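Local structure of hypothetical protein (Pseudomonas aeruginosa, 2H9F) at residues Ile132-Ile137 with Ile147-Val152; Glu174-Phe179 with Ile376-Ala381; Cys72-Lys77 with Asp86-Gln91; Val323-Ala328 with Leu357-Glu362. The protein probably catalyses the isomerisation of methylaconitate. One frame throughout, in Å; residues are numbered along the deposited sequence.

In the fold
Interactions 1 to 3 are strand pairs, whereas interaction 4 sets a helix against a strand. Interactions 1 and 2, centres about 9 Å apart, are joined through neighbouring strands: Ile147 O meets Glu178 N at 2.8 Å. Interactions 1 and 3 have centres about 17 Å apart and touch where Ile137 packs on Tyr87. On the other side, Ile376 N of interaction 2 reaches Gly360 O of interaction 4 at 2.9 Å, although their centres are about 12 Å apart. Interactions 3 and 4, centres about 27 Å apart, fall on opposite sides of the chain's centre. A bound cobalt ion lies about 12 Å from the Glu174 side chain, and a sulfate ion, probably from the crystallisation liquor, lies about 5 Å from the Arg136 side chain.

Interaction 1 of 4, residues Ile132-Ile137 with Ile147-Val152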
loop_
_atom_site.group_PDB
_atom_site.type_symbol
_atom_site.label_atom_id
_atom_site.label_comp_id
_atom_site.label_asym_id
_atom_site.label_seq_id
_atom_site.Cartn_x
_atom_site.Cartn_y
_atom_site.Cartn_z
ATOM N N ILE A 132 -11.990 31.924 -2.332
ATOM C CA ILE A 132 -11.717 31.002 -1.239
ATOM C C ILE A 132 -13.014 30.736 -0.526
ATOM O O ILE A 132 -13.795 31.648 -0.304
ATOM C CB ILE A 132 -10.704 31.556 -0.216
ATOM C CG1 ILE A 132 -9.321 31.783 -0.877
ATOM C CG2 ILE A 132 -10.523 30.611 0.923
ATOM C CD1 ILE A 132 -8.644 30.488 -1.268
ATOM N N CYS A 133 -13.262 29.466 -0.248
ATOM C CA CYS A 133 -14.359 29.092 0.612
ATOM C C CYS A 133 -13.852 28.756 2.007
ATOM O O CYS A 133 -13.017 27.884 2.200
ATOM C CB CYS A 133 -15.109 27.921 -0.014
ATOM S SG CYS A 133 -16.506 27.490 1.007
ATOM N N GLU A 134 -14.361 29.456 2.998
ATOM C CA GLU A 134 -14.031 29.161 4.369
ATOM C C GLU A 134 -14.898 28.021 4.856
ATOM O O GLU A 134 -16.059 28.217 5.248
ATOM C CB GLU A 134 -14.268 30.418 5.195
ATOM C CG GLU A 134 -13.898 30.337 6.658
ATOM C CD GLU A 134 -14.295 31.608 7.427
ATOM O OE1 GLU A 134 -15.468 31.699 7.834
ATOM O OE2 GLU A 134 -13.421 32.496 7.588
ATOM N N VAL A 135 -14.344 26.815 4.845
ATOM C CA VAL A 135 -15.105 25.670 5.294
ATOM C C VAL A 135 -14.914 25.526 6.801
ATOM O O VAL A 135 -13.810 25.336 7.264
ATOM C CB VAL A 135 -14.698 24.371 4.573
ATOM C CG1 VAL A 135 -15.570 23.232 5.051
ATOM C CG2 VAL A 135 -14.787 24.529 3.065
ATOM N N ARG A 136 -15.993 25.623 7.563
ATOM C CA ARG A 136 -15.918 25.529 9.017
ATOM C C ARG A 136 -16.214 24.094 9.479
ATOM O O ARG A 136 -17.369 23.644 9.432
ATOM C CB ARG A 136 -16.922 26.493 9.631
ATOM C CG ARG A 136 -16.724 27.962 9.177
ATOM C CD ARG A 136 -17.941 28.830 9.550
ATOM N NE ARG A 136 -19.140 28.397 8.831
ATOM C CZ ARG A 136 -20.383 28.764 9.115
ATOM N NH1 ARG A 136 -20.644 29.606 10.102
ATOM N NH2 ARG A 136 -21.384 28.294 8.394
ATOM N N ILE A 137 -15.171 23.391 9.949
ATOM C CA ILE A 137 -15.234 21.950 10.247
ATOM C C ILE A 137 -15.334 21.733 11.737
ATOM O O ILE A 137 -14.538 22.278 12.500
ATOM C CB ILE A 137 -13.999 21.213 9.733
ATOM C CG1 ILE A 137 -13.840 21.445 8.227
ATOM C CG2 ILE A 137 -14.098 19.701 10.072
ATOM C CD1 ILE A 137 -12.436 21.130 7.649
ATOM N N ILE A 147 -10.777 25.387 10.507
ATOM C CA ILE A 147 -11.195 26.201 9.384
ATOM C C ILE A 147 -10.249 25.831 8.275
ATOM O O ILE A 147 -9.042 25.866 8.468
ATOM C CB ILE A 147 -11.033 27.723 9.638
ATOM C CG1 ILE A 147 -11.697 28.129 10.949
ATOM C CG2 ILE A 147 -11.602 28.507 8.452
ATOM C CD1 ILE A 147 -13.137 27.804 11.038
ATOM N N ALA A 148 -10.820 25.416 7.155
ATOM C CA ALA A 148 -10.088 25.088 5.954
ATOM C C ALA A 148 -10.431 26.142 4.895
ATOM O O ALA A 148 -11.591 26.313 4.502
ATOM C CB ALA A 148 -10.448 23.674 5.479
ATOM N N HIS A 149 -9.404 26.850 4.442
ATOM C CA HIS A 149 -9.554 27.851 3.423
ATOM C C HIS A 149 -9.297 27.186 2.098
ATOM O O HIS A 149 -8.141 27.003 1.689
ATOM C CB HIS A 149 -8.579 28.994 3.674
ATOM C CG HIS A 149 -8.748 29.646 5.017
ATOM N ND1 HIS A 149 -9.518 30.768 5.203
ATOM C CD2 HIS A 149 -8.221 29.351 6.227
ATOM C CE1 HIS A 149 -9.481 31.119 6.472
ATOM N NE2 HIS A 149 -8.711 30.269 7.119
ATOM N N VAL A 150 -10.376 26.812 1.419
ATOM C CA VAL A 150 -10.282 25.966 0.249
ATOM C C VAL A 150 -10.440 26.797 -0.991
ATOM O O VAL A 150 -11.436 27.502 -1.147
ATOM C CB VAL A 150 -11.377 24.839 0.298
ATOM C CG1 VAL A 150 -11.320 23.973 -0.957
ATOM C CG2 VAL A 150 -11.198 24.005 1.498
ATOM N N PRO A 151 -9.455 26.743 -1.910
ATOM C CA PRO A 151 -9.627 27.548 -3.085
ATOM C C PRO A 151 -10.641 26.974 -4.036
ATOM O O PRO A 151 -10.798 25.749 -4.119
ATOM C CB PRO A 151 -8.226 27.543 -3.711
ATOM C CG PRO A 151 -7.664 26.215 -3.316
ATOM C CD PRO A 151 -8.199 25.971 -1.947
ATOM N N VAL A 152 -11.271 27.867 -4.784
ATOM C CA VAL A 152 -12.411 27.566 -5.626
ATOM C C VAL A 152 -12.255 28.314 -6.955
ATOM O O VAL A 152 -11.914 29.509 -6.978
ATOM C CB VAL A 152 -13.710 27.983 -4.944
ATOM C CG1 VAL A 152 -14.911 27.905 -5.920
ATOM C CG2 VAL A 152 -13.941 27.162 -3.661
#
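Ile132-Ile137 and Ile147-Val152 form the two antiparallel arms of a beta hairpin in the first half of the chain, their axes 4.5 Å apart. The backbones bond at alternate pairs: Cys133 N gives to Val150 O at 2.8 Å and Val135 N to Ala148 O at 2.8 Å, each with a return bond. Side chains of Cys133, Val135, Ala148 and Val150 share the buried face. There Val135 CG2 meets Val150 CG2 at 4.0 Å, and Ile137 CD1 swings over the methyl CB of Ala148 at 3.9 Å. Leu117 of helix 106-118 covers Cys133, Val135 and Val150. The other face, with Glu134, Arg136, Ile147 and His149, is more open. Glu134 stretches out with CG anti to the backbone N (chi1 -176°), which lays CG on Ile147 CG2 at 3.4 Å and sends the carboxylate on to a salt bridge with Arg126. Ile132 straddles two partners: CG2 comes to the edge of the His149 ring while CD1 rests on Pro151 CA at 3.6 Å. Arg136 runs alongside Ile147 and ends in a salt bridge with Asp84. This is an antiparallel hairpin with one face buried on helix 106-118 and a mixed, more exposed one, set between strands 85-92 and 175-180.

Interaction 2 of 4, residues Glu174-Phe179 with Ile376-Ala381; sequences EIVLEF and IMSRSA
An antiparallel strand pair, Ile175-Phe179 against Ile376-Arg379, joins residues almost 200 positions apart, bringing the long C-terminal strand 369-386 beside strand 175-180. On its other edge the long strand pairs with strand 355-366, so it is shared by the parts of the fold on either side. Ile175 and Arg379 exchange two backbone bonds, and Leu177 and Met377 two more, among them Leu177 N to Met377 O at 2.8 Å. Beside them, on the face carrying Val176 and Ser378, the Ser378 hydroxyl OG donates to Glu174 OE2 at 2.5 Å, meeting the lone pair turned away from the other carboxylate oxygen. Glu174 reaches it because its chain is extended, CG anti to the backbone N (chi1 -180°). Val176 touches both neighbours on its face, with CG1 on Ile376 CG2 at 3.8 Å and CG2 near the Ser378 hydroxyl. The opposite face buries Ile175 and Leu177 against Thr110 of helix 106-118, and Ile175 CD1 also meets Ala381 CB at 4.0 Å. At the far end Met377, a selenomethionine, makes a Met-aromatic contact with Phe179. The two side chains run at about a right angle, and the terminal methyl CE of Met377 lies 3.8 Å from Phe179 CE1, while its selenium SE sits 5.0 Å from the ring centre in an oblique position.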
loop_
_atom_site.group_PDB
_atom_site.type_symbol
_atom_site.label_atom_id
_atom_site.label_comp_id
_atom_site.label_asym_id
_atom_site.label_seq_id
_atom_site.Cartn_x
_atom_site.Cartn_y
_atom_site.Cartn_z
ATOM N N GLU A 174 -2.773 24.940 -2.681
ATOM C CA GLU A 174 -2.559 25.118 -1.243
ATOM C C GLU A 174 -3.881 25.315 -0.545
ATOM O O GLU A 174 -4.740 26.053 -1.031
ATOM C CB GLU A 174 -1.639 26.334 -1.015
ATOM C CG GLU A 174 -1.355 26.601 0.417
ATOM C CD GLU A 174 -0.393 27.770 0.623
ATOM O OE1 GLU A 174 -0.019 28.427 -0.377
ATOM O OE2 GLU A 174 0.042 28.002 1.776
ATOM N N ILE A 175 -4.073 24.578 0.538
ATOM C CA ILE A 175 -5.202 24.765 1.443
ATOM C C ILE A 175 -4.590 25.132 2.783
ATOM O O ILE A 175 -3.854 24.351 3.379
ATOM C CB ILE A 175 -6.031 23.489 1.625
ATOM C CG1 ILE A 175 -6.671 23.108 0.285
ATOM C CG2 ILE A 175 -7.131 23.707 2.641
ATOM C CD1 ILE A 175 -7.311 21.689 0.196
ATOM N N VAL A 176 -4.878 26.331 3.264
ATOM C CA VAL A 176 -4.436 26.756 4.585
ATOM C C VAL A 176 -5.466 26.273 5.610
ATOM O O VAL A 176 -6.661 26.457 5.413
ATOM C CB VAL A 176 -4.352 28.317 4.637
ATOM C CG1 VAL A 176 -4.073 28.814 6.040
ATOM C CG2 VAL A 176 -3.321 28.836 3.625
ATOM N N LEU A 177 -4.990 25.660 6.696
ATOM C CA LEU A 177 -5.832 25.195 7.769
ATOM C C LEU A 177 -5.570 26.000 9.013
ATOM O O LEU A 177 -4.410 26.296 9.295
ATOM C CB LEU A 177 -5.526 23.722 8.094
ATOM C CG LEU A 177 -5.692 22.649 7.003
ATOM C CD1 LEU A 177 -5.078 21.324 7.475
ATOM C CD2 LEU A 177 -7.169 22.473 6.594
ATOM N N GLU A 178 -6.627 26.305 9.776
ATOM C CA GLU A 178 -6.509 26.924 11.088
ATOM C C GLU A 178 -7.183 26.034 12.118
ATOM O O GLU A 178 -8.378 25.810 12.042
ATOM C CB GLU A 178 -7.198 28.305 11.182
ATOM C CG GLU A 178 -6.958 29.211 10.035
ATOM C CD GLU A 178 -7.454 30.647 10.283
ATOM O OE1 GLU A 178 -8.332 30.870 11.127
ATOM O OE2 GLU A 178 -6.927 31.556 9.615
ATOM N N PHE A 179 -6.400 25.562 13.078
ATOM C CA PHE A 179 -6.906 24.791 14.185
ATOM C C PHE A 179 -7.141 25.742 15.338
ATOM O O PHE A 179 -6.202 26.306 15.902
ATOM C CB PHE A 179 -5.901 23.709 14.548
ATOM C CG PHE A 179 -5.730 22.673 13.482
ATOM C CD1 PHE A 179 -4.910 22.908 12.402
ATOM C CD2 PHE A 179 -6.425 21.478 13.530
ATOM C CE1 PHE A 179 -4.749 21.965 11.397
ATOM C CE2 PHE A 179 -6.267 20.509 12.525
ATOM C CZ PHE A 179 -5.427 20.770 11.460
ATOM N N ILE A 376 -1.765 27.366 12.609
ATOM C CA ILE A 376 -1.997 27.585 11.190
ATOM C C ILE A 376 -0.920 26.875 10.384
ATOM O O ILE A 376 0.275 26.989 10.667
ATOM C CB ILE A 376 -1.986 29.112 10.860
ATOM C CG1 ILE A 376 -2.996 29.862 11.750
ATOM C CG2 ILE A 376 -2.324 29.354 9.372
ATOM C CD1 ILE A 376 -2.868 31.351 11.741
HETATM N N MSE A 377 -1.344 26.121 9.376
HETATM C CA MSE A 377 -0.424 25.393 8.497
HETATM C C MSE A 377 -1.053 25.208 7.136
HETATM O O MSE A 377 -2.242 25.409 6.977
HETATM C CB MSE A 377 -0.106 24.052 9.104
HETATM C CG MSE A 377 -1.355 23.177 9.276
HETATM SE SE MSE A 377 -1.031 21.664 10.440
HETATM C CE MSE A 377 -1.055 22.521 12.141
ATOM N N SER A 378 -0.247 24.852 6.145
ATOM C CA SER A 378 -0.720 24.649 4.798
ATOM C C SER A 378 -0.536 23.204 4.371
ATOM O O SER A 378 0.515 22.574 4.612
ATOM C CB SER A 378 0.067 25.530 3.829
ATOM O OG SER A 378 -0.296 26.887 4.002
ATOM N N ARG A 379 -1.559 22.678 3.717
ATOM C CA ARG A 379 -1.496 21.328 3.140
ATOM C C ARG A 379 -2.176 21.350 1.800
ATOM O O ARG A 379 -2.427 22.432 1.235
ATOM C CB ARG A 379 -2.138 20.350 4.131
ATOM C CG ARG A 379 -1.270 20.213 5.366
ATOM C CD ARG A 379 -1.651 19.121 6.276
ATOM N NE ARG A 379 -0.592 19.010 7.274
ATOM C CZ ARG A 379 -0.761 18.683 8.566
ATOM N NH1 ARG A 379 -1.980 18.434 9.096
ATOM N NH2 ARG A 379 0.326 18.630 9.348
ATOM N N SER A 380 -2.388 20.177 1.223
ATOM C CA SER A 380 -3.089 20.092 -0.048
ATOM C C SER A 380 -3.882 18.816 -0.020
ATOM O O SER A 380 -3.575 17.943 0.759
ATOM C CB SER A 380 -2.120 20.078 -1.216
ATOM O OG SER A 380 -1.374 18.872 -1.267
ATOM N N ALA A 381 -4.865 18.721 -0.904
ATOM C CA ALA A 381 -5.738 17.546 -1.039
ATOM C C ALA A 381 -6.093 17.349 -2.520
ATOM O O ALA A 381 -6.142 18.300 -3.290
ATOM C CB ALA A 381 -6.957 17.743 -0.278
#

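Interaction 3 of 4, residues Cys72-Lys77 with Asp86-Gln91; sequences CVILSK and DYLYGQ
Tyr87 packs against Val73 and Leu75 where Cys72-Lys77 and Asp86-Gln91 run antiparallel as neighbouring strands. Val73 CG1 comes to the edge of the ring, 3.8 Å from Tyr87 CD1, and Leu75 CD1 approaches the same atom from an oblique direction at 4.0 Å. With CG anti to the backbone N (chi1 158°), the Tyr87 ring lies along the strand pair toward Val73, and its hydroxyl is held by Cys105 O. Next come the backbone bonds, paired at Cys72 with Gly90, Ile74 with Leu88 and Ser76 with Asp86. In the last pair Asp86 N to Ser76 O measures 2.7 Å, and the return bond, Ser76 N to Asp86 O, 3.2 Å. At this end of the pair the opposite face is polar and wet. A water gives hydrogens to both Ser76 OG and Asp86 O. A second water takes the Ser76 hydroxyl hydrogen and donates to Asp86 OD2 at 2.9 Å and to Lys77 O, so two waters tie the side chain of Ser76 to Asp86. The Asp86 carboxylate also receives Ser78 OG. Farther out, helix 106-118 packs on the Val73, Leu75 and Tyr87 face through Leu108, Phe115 and Ser109. Helix 39-49 covers the other face at Cys72, Ile74 and Leu88, through Phe45, Ile49 and Arg41. Strands 20-26 and 131-139 pair with the outer edges. This is a beta hairpin set inside a wider strand layer, with helices packed on both of its faces.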
loop_
_atom_site.group_PDB
_atom_site.type_symbol
_atom_site.label_atom_id
_atom_site.label_comp_id
_atom_site.label_asym_id
_atom_site.label_seq_id
_atom_site.Cartn_x
_atom_site.Cartn_y
_atom_site.Cartn_z
ATOM N N CYS A 72 -11.002 5.793 7.063
ATOM C CA CYS A 72 -12.310 6.133 6.517
ATOM C C CYS A 72 -12.822 7.417 7.193
ATOM O O CYS A 72 -12.591 7.636 8.399
ATOM C CB CYS A 72 -13.284 5.008 6.791
ATOM S SG CYS A 72 -13.055 3.583 5.670
ATOM N N VAL A 73 -13.555 8.228 6.437
ATOM C CA VAL A 73 -14.072 9.511 6.934
ATOM C C VAL A 73 -15.541 9.653 6.567
ATOM O O VAL A 73 -15.929 9.330 5.439
ATOM C CB VAL A 73 -13.274 10.675 6.328
ATOM C CG1 VAL A 73 -13.951 12.070 6.587
ATOM C CG2 VAL A 73 -11.835 10.662 6.845
ATOM N N ILE A 74 -16.350 10.060 7.554
ATOM C CA ILE A 74 -17.758 10.484 7.372
ATOM C C ILE A 74 -17.863 12.018 7.553
ATOM O O ILE A 74 -17.370 12.567 8.541
ATOM C CB ILE A 74 -18.724 9.816 8.388
ATOM C CG1 ILE A 74 -18.614 8.278 8.321
ATOM C CG2 ILE A 74 -20.188 10.274 8.087
ATOM C CD1 ILE A 74 -19.336 7.550 9.472
ATOM N N LEU A 75 -18.450 12.696 6.564
ATOM C CA LEU A 75 -18.857 14.111 6.665
ATOM C C LEU A 75 -20.376 14.189 6.587
ATOM O O LEU A 75 -21.028 13.376 5.899
ATOM C CB LEU A 75 -18.276 14.954 5.537
ATOM C CG LEU A 75 -17.063 15.815 5.853
ATOM C CD1 LEU A 75 -15.918 14.975 6.212
ATOM C CD2 LEU A 75 -16.733 16.683 4.660
ATOM N N SER A 76 -20.928 15.123 7.351
ATOM C CA SER A 76 -22.343 15.452 7.342
ATOM C C SER A 76 -22.477 16.954 7.607
ATOM O O SER A 76 -21.534 17.599 8.120
ATOM C CB SER A 76 -23.087 14.678 8.425
ATOM O OG SER A 76 -22.596 14.996 9.709
ATOM N N LYS A 77 -23.628 17.504 7.236
ATOM C CA LYS A 77 -23.983 18.855 7.600
ATOM C C LYS A 77 -23.961 18.965 9.110
ATOM O O LYS A 77 -24.514 18.127 9.820
ATOM C CB LYS A 77 -25.363 19.225 7.041
ATOM C CG LYS A 77 -25.349 19.398 5.493
ATOM C CD LYS A 77 -26.584 20.161 4.912
ATOM C CE LYS A 77 -26.479 21.697 5.133
ATOM N NZ LYS A 77 -25.587 22.402 4.154
ATOM N N ASP A 86 -19.802 18.322 10.105
ATOM C CA ASP A 86 -19.203 17.468 11.115
ATOM C C ASP A 86 -18.298 16.453 10.434
ATOM O O ASP A 86 -18.672 15.844 9.436
ATOM C CB ASP A 86 -20.260 16.732 11.925
ATOM C CG ASP A 86 -21.075 17.642 12.782
ATOM O OD1 ASP A 86 -20.662 18.804 12.977
ATOM O OD2 ASP A 86 -22.147 17.209 13.277
ATOM N N TYR A 87 -17.121 16.253 11.014
ATOM C CA TYR A 87 -16.056 15.460 10.448
ATOM C C TYR A 87 -15.671 14.400 11.440
ATOM O O TYR A 87 -15.258 14.683 12.552
ATOM C CB TYR A 87 -14.890 16.386 10.109
ATOM C CG TYR A 87 -13.525 15.768 9.984
ATOM C CD1 TYR A 87 -13.332 14.619 9.267
ATOM C CD2 TYR A 87 -12.416 16.368 10.564
ATOM C CE1 TYR A 87 -12.068 14.078 9.137
ATOM C CE2 TYR A 87 -11.144 15.818 10.459
ATOM C CZ TYR A 87 -10.978 14.670 9.750
ATOM O OH TYR A 87 -9.724 14.103 9.601
ATOM N N LEU A 88 -15.865 13.156 11.031
ATOM C CA LEU A 88 -15.585 11.992 11.851
ATOM C C LEU A 88 -14.561 11.130 11.132
ATOM O O LEU A 88 -14.727 10.841 9.956
ATOM C CB LEU A 88 -16.878 11.204 12.042
ATOM C CG LEU A 88 -17.126 10.447 13.341
ATOM C CD1 LEU A 88 -16.963 11.313 14.568
ATOM C CD2 LEU A 88 -18.535 9.821 13.269
ATOM N N TYR A 89 -13.521 10.701 11.843
ATOM C CA TYR A 89 -12.426 9.955 11.261
ATOM C C TYR A 89 -12.247 8.620 12.010
ATOM O O TYR A 89 -12.244 8.570 13.251
ATOM C CB TYR A 89 -11.204 10.853 11.294
ATOM C CG TYR A 89 -9.915 10.155 11.479
ATOM C CD1 TYR A 89 -9.420 9.304 10.500
ATOM C CD2 TYR A 89 -9.164 10.355 12.628
ATOM C CE1 TYR A 89 -8.196 8.645 10.672
ATOM C CE2 TYR A 89 -7.955 9.703 12.822
ATOM C CZ TYR A 89 -7.474 8.851 11.845
ATOM O OH TYR A 89 -6.260 8.215 12.032
ATOM N N GLY A 90 -12.223 7.530 11.240
ATOM C CA GLY A 90 -12.016 6.171 11.738
ATOM C C GLY A 90 -10.687 5.602 11.270
ATOM O O GLY A 90 -10.442 5.517 10.073
ATOM N N GLN A 91 -9.805 5.255 12.214
ATOM C CA GLN A 91 -8.529 4.575 11.887
ATOM C C GLN A 91 -8.752 3.079 11.962
ATOM O O GLN A 91 -9.061 2.536 13.029
ATOM C CB GLN A 91 -7.445 4.975 12.891
ATOM C CG GLN A 91 -6.057 4.424 12.597
ATOM C CD GLN A 91 -5.449 5.028 11.337
ATOM O OE1 GLN A 91 -5.572 6.250 11.118
ATOM N NE2 GLN A 91 -4.788 4.192 10.502
HETATM O O HOH W 1 -20.157 13.376 10.089
HETATM O O HOH W 2 -23.986 15.552 11.719
#

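Interaction 4 of 4, residues Val323-Ala328 with Leu357-Glu362; sequences VAIGTA and LRVGAE
Val323 O, linked to the strand residue Gly360 through one water, is gripped by two groups of Thr327. The hydroxyl OG1 of Thr327 donates to Val323 O at 2.6 Å and the backbone N at 2.8 Å, reaching the oxygen from opposite faces of its carbonyl plane. OG1 lies above that plane, 37° out of it, a side-chain bond that doubles the ordinary helical one. The water gives a weak bond to Val323 O and a firmer one to Gly360 O at 2.8 Å, the polar bridge between helix 323-328 and strand 357-362. The rest is close van der Waals contact, mostly with the helix backbone. Gly326, which has no side chain, lets Val359 CG2 sit 3.5 Å from its CA. That methyl holds the place between backbone N and carbonyl carbon, while CG1 lies anti to the carbonyl carbon (chi1 -65°). Two residues on, Ala361 CB points at the helix and touches Gly326 O at 3.5 Å and Thr327 CA at 3.7 Å. Ile325 adds a looser touch on Val359 and goes on to Phe350 and Phe223. Thr327 also meets Val372 of the long strand 369-386, which pairs with strand 355-366, Ile376 bonding Gly360. With axes 6.3 Å apart at 54°, the small residues Gly326 and Ala361 permit close helix-on-sheet packing, consistent with a diaminopimelate epimerase-like domain, in which strands wrap round a central helix.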
loop_
_atom_site.group_PDB
_atom_site.type_symbol
_atom_site.label_atom_id
_atom_site.label_comp_id
_atom_site.label_asym_id
_atom_site.label_seq_id
_atom_site.Cartn_x
_atom_site.Cartn_y
_atom_site.Cartn_z
ATOM N N VAL A 323 4.619 22.963 14.738
ATOM C CA VAL A 323 3.648 23.733 15.545
ATOM C C VAL A 323 4.323 24.528 16.676
ATOM O O VAL A 323 3.955 25.685 16.960
ATOM C CB VAL A 323 2.505 22.849 16.041
ATOM C CG1 VAL A 323 1.672 23.561 17.148
ATOM C CG2 VAL A 323 1.628 22.455 14.859
ATOM N N ALA A 324 5.323 23.906 17.298
ATOM C CA ALA A 324 6.106 24.534 18.365
ATOM C C ALA A 324 6.844 25.772 17.813
ATOM O O ALA A 324 6.894 26.821 18.452
ATOM C CB ALA A 324 7.096 23.500 19.006
ATOM N N ILE A 325 7.363 25.665 16.592
ATOM C CA ILE A 325 8.060 26.756 15.983
ATOM C C ILE A 325 7.070 27.888 15.778
ATOM O O ILE A 325 7.319 29.006 16.185
ATOM C CB ILE A 325 8.681 26.362 14.605
ATOM C CG1 ILE A 325 9.832 25.360 14.765
ATOM C CG2 ILE A 325 9.170 27.602 13.830
ATOM C CD1 ILE A 325 10.334 24.743 13.432
ATOM N N GLY A 326 5.942 27.591 15.135
ATOM C CA GLY A 326 4.959 28.610 14.795
ATOM C C GLY A 326 4.465 29.269 16.055
ATOM O O GLY A 326 4.342 30.467 16.123
ATOM N N THR A 327 4.224 28.482 17.072
ATOM C CA THR A 327 3.728 29.024 18.326
ATOM C C THR A 327 4.789 29.933 18.984
ATOM O O THR A 327 4.527 31.084 19.311
ATOM C CB THR A 327 3.302 27.919 19.267
ATOM O OG1 THR A 327 2.439 27.009 18.578
ATOM C CG2 THR A 327 2.579 28.480 20.441
ATOM N N ALA A 328 6.006 29.431 19.104
ATOM C CA ALA A 328 7.071 30.199 19.703
ATOM C C ALA A 328 7.361 31.479 18.897
ATOM O O ALA A 328 7.630 32.563 19.476
ATOM C CB ALA A 328 8.333 29.321 19.872
ATOM N N LEU A 357 9.179 26.022 5.120
ATOM C CA LEU A 357 7.831 25.730 5.575
ATOM C C LEU A 357 7.214 26.997 6.220
ATOM O O LEU A 357 7.852 27.640 7.049
ATOM C CB LEU A 357 7.912 24.628 6.616
ATOM C CG LEU A 357 6.772 23.697 6.910
ATOM C CD1 LEU A 357 6.158 23.152 5.699
ATOM C CD2 LEU A 357 7.295 22.568 7.811
ATOM N N ARG A 358 5.992 27.347 5.824
ATOM C CA ARG A 358 5.256 28.453 6.399
ATOM C C ARG A 358 4.256 27.966 7.437
ATOM O O ARG A 358 3.325 27.173 7.152
ATOM C CB ARG A 358 4.505 29.202 5.322
ATOM C CG ARG A 358 3.927 30.536 5.752
ATOM C CD ARG A 358 2.916 31.040 4.723
ATOM N NE ARG A 358 2.128 32.198 5.178
ATOM C CZ ARG A 358 0.964 32.145 5.855
ATOM N NH1 ARG A 358 0.376 30.992 6.213
ATOM N NH2 ARG A 358 0.382 33.298 6.184
ATOM N N VAL A 359 4.452 28.432 8.655
ATOM C CA VAL A 359 3.561 28.098 9.746
ATOM C C VAL A 359 3.112 29.377 10.453
ATOM O O VAL A 359 3.687 30.439 10.246
ATOM C CB VAL A 359 4.220 27.138 10.748
ATOM C CG1 VAL A 359 4.501 25.788 10.092
ATOM C CG2 VAL A 359 5.468 27.753 11.399
ATOM N N GLY A 360 2.080 29.266 11.280
ATOM C CA GLY A 360 1.555 30.407 11.961
ATOM C C GLY A 360 0.874 30.047 13.241
ATOM O O GLY A 360 0.538 28.883 13.484
ATOM N N ALA A 361 0.671 31.065 14.065
ATOM C CA ALA A 361 -0.018 30.898 15.327
ATOM C C ALA A 361 -0.556 32.218 15.821
ATOM O O ALA A 361 -0.093 33.290 15.425
ATOM C CB ALA A 361 0.898 30.331 16.342
ATOM N N GLU A 362 -1.553 32.122 16.681
ATOM C CA GLU A 362 -2.006 33.240 17.493
ATOM C C GLU A 362 -2.091 32.780 18.922
ATOM O O GLU A 362 -2.437 31.633 19.188
ATOM C CB GLU A 362 -3.370 33.732 17.057
ATOM C CG GLU A 362 -3.312 34.540 15.783
ATOM C CD GLU A 362 -4.671 35.163 15.437
ATOM O OE1 GLU A 362 -5.546 35.280 16.358
ATOM O OE2 GLU A 362 -4.861 35.503 14.236
HETATM O O HOH W 3 1.536 26.700 14.919
#